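Local coordinates for hypothetical protein (Mus musculus, PDB 1VKB) that probably acts as a gamma-glutamylamine cyclotransferase, an AIG2-like enzyme of the gamma-glutamyl cyclotransferase fold, at residues A40-R45 with E78-D83. Numbering follows the deposited sequence.
Sequences AAFRGR and EIYEVD
A classic beta bulge, where Arg-43 and Gly-44 together stand opposite Ile-79, shifts the register of the antiparallel pairing of strands 40-48 and 76-82 by one residue in the mixed sheet of this gamma-glutamyl cyclotransferase-like fold. Ile-79 O accepts Arg-43 N at 2.8 Å and, in a weak bond, Gly-44 N at 3.3 Å. At the backbone angles of Gly-44 a side chain would collide with the carbonyl oxygen of Arg-43. At the bulge itself Ile-79 N returns a bond to Gly-44 O from above the carbonyl plane; two residues before Arg-43, Ala-41 and Glu-81 form a hydrogen-bonded pair through both N and O.

On one face, Phe-42 directs its ring edge at the face of Tyr-80, planes 75° apart and centroids 5.5 Å. With CG anti to the backbone N (chi1 179°), Phe-42 lies with CD1 3.7 Å from Tyr-80 CZ, and Glu-78 CG meets its edge. Tyr-80 OH donates to Glu-78 OE1 at 2.9 Å, from above the carboxylate plane; Arg-24 N also bonds this oxygen. An alanine in place of Tyr-80 would probably open a gap beside Phe-42 and cost Glu-78 OE1 its hydroxyl partner.

On the face of Ala-41 and Glu-81, the bend of Arg-43 at chi2 (-67°) helps bring NH2 2.9 Å from Glu-81 OE1, an almost straight salt bridge in the guanidinium plane that uses the oxygen's anti lone pair. Ala-41 CB lies over one guanidinium face, toward its rim.

The chemistry thus differs between faces: two donors probably steady the Glu-78 carboxylate, whereas one straight bond joins Arg-43 to Glu-81.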
# COMPACT_ATOMS: atom_id res chain seq x y z
N ALA A 40 -5.85 11.99 -7.36
CA ALA A 40 -5.23 10.70 -7.52
C ALA A 40 -5.76 10.14 -8.82
O ALA A 40 -6.98 10.01 -8.97
CB ALA A 40 -5.57 9.81 -6.38
N ALA A 41 -4.87 9.87 -9.77
CA ALA A 41 -5.29 9.28 -11.03
C ALA A 41 -4.74 7.88 -11.17
O ALA A 41 -3.52 7.67 -11.08
CB ALA A 41 -4.81 10.13 -12.19
N PHE A 42 -5.62 6.91 -11.41
CA PHE A 42 -5.18 5.53 -11.68
C PHE A 42 -4.36 5.43 -12.94
O PHE A 42 -4.76 5.94 -13.99
CB PHE A 42 -6.40 4.60 -11.75
CG PHE A 42 -6.07 3.17 -12.05
CD1 PHE A 42 -5.66 2.30 -11.03
CD2 PHE A 42 -6.18 2.68 -13.34
CE1 PHE A 42 -5.40 0.97 -11.30
CE2 PHE A 42 -5.89 1.34 -13.62
CZ PHE A 42 -5.49 0.50 -12.61
N ARG A 43 -3.21 4.78 -12.86
CA ARG A 43 -2.34 4.57 -14.01
C ARG A 43 -2.17 3.11 -14.45
O ARG A 43 -1.95 2.83 -15.64
CB ARG A 43 -0.98 5.18 -13.72
CG ARG A 43 -1.01 6.69 -13.62
CD ARG A 43 -1.33 7.35 -14.95
NE ARG A 43 -1.33 8.79 -14.79
CZ ARG A 43 -2.34 9.58 -15.01
NH1 ARG A 43 -3.47 9.11 -15.49
NH2 ARG A 43 -2.20 10.87 -14.78
N GLY A 44 -2.26 2.18 -13.52
CA GLY A 44 -2.15 0.77 -13.90
C GLY A 44 -1.85 -0.15 -12.74
O GLY A 44 -2.09 0.18 -11.58
N ARG A 45 -1.37 -1.33 -13.07
CA ARG A 45 -1.10 -2.39 -12.09
C ARG A 45 0.36 -2.71 -12.14
O ARG A 45 0.99 -2.64 -13.22
CB ARG A 45 -1.88 -3.64 -12.43
CG ARG A 45 -3.39 -3.54 -12.27
CD ARG A 45 -4.12 -4.84 -12.59
NE ARG A 45 -3.90 -5.29 -13.98
CZ ARG A 45 -3.10 -6.30 -14.38
NH1 ARG A 45 -2.40 -7.01 -13.51
NH2 ARG A 45 -3.00 -6.59 -15.68
N GLU A 78 -1.45 -1.31 -7.24
CA GLU A 78 -1.90 -0.37 -8.23
C GLU A 78 -1.03 0.88 -8.18
O GLU A 78 -0.67 1.39 -7.12
CB GLU A 78 -3.35 -0.01 -8.00
CG GLU A 78 -4.29 -1.20 -8.23
CD GLU A 78 -5.69 -0.93 -7.82
OE1 GLU A 78 -5.97 0.08 -7.12
OE2 GLU A 78 -6.51 -1.76 -8.19
N ILE A 79 -0.75 1.39 -9.36
CA ILE A 79 -0.01 2.66 -9.53
C ILE A 79 -0.96 3.82 -9.76
O ILE A 79 -1.82 3.76 -10.65
CB ILE A 79 0.97 2.53 -10.68
CG1 ILE A 79 1.89 1.30 -10.49
CG2 ILE A 79 1.76 3.81 -10.86
CD1 ILE A 79 2.66 0.93 -11.74
N TYR A 80 -0.77 4.88 -8.97
CA TYR A 80 -1.51 6.14 -9.15
C TYR A 80 -0.56 7.28 -9.33
O TYR A 80 0.55 7.24 -8.81
CB TYR A 80 -2.39 6.47 -7.91
CG TYR A 80 -3.55 5.53 -7.78
CD1 TYR A 80 -3.35 4.25 -7.29
CD2 TYR A 80 -4.82 5.91 -8.15
CE1 TYR A 80 -4.40 3.36 -7.19
CE2 TYR A 80 -5.88 5.02 -8.07
CZ TYR A 80 -5.65 3.74 -7.58
OH TYR A 80 -6.67 2.82 -7.51
N GLU A 81 -0.99 8.30 -10.05
CA GLU A 81 -0.28 9.57 -10.04
C GLU A 81 -1.08 10.52 -9.15
O GLU A 81 -2.29 10.71 -9.40
CB GLU A 81 -0.10 10.12 -11.46
CG GLU A 81 0.82 11.30 -11.47
CD GLU A 81 1.18 11.81 -12.86
OE1 GLU A 81 0.29 11.86 -13.73
OE2 GLU A 81 2.35 12.18 -13.07
N VAL A 82 -0.45 11.09 -8.11
CA VAL A 82 -1.17 11.94 -7.14
C VAL A 82 -0.52 13.33 -7.07
O VAL A 82 0.67 13.51 -7.42
CB VAL A 82 -1.23 11.31 -5.73
CG1 VAL A 82 -1.79 9.88 -5.80
CG2 VAL A 82 0.12 11.27 -5.07
N ASP A 83 -1.29 14.31 -6.61
CA ASP A 83 -0.71 15.61 -6.36
C ASP A 83 -0.15 15.69 -4.94
O ASP A 83 -0.32 14.79 -4.13
CB ASP A 83 -1.68 16.75 -6.72
CG ASP A 83 -2.89 16.86 -5.83
OD1 ASP A 83 -3.06 16.09 -4.85
OD2 ASP A 83 -3.76 17.74 -6.07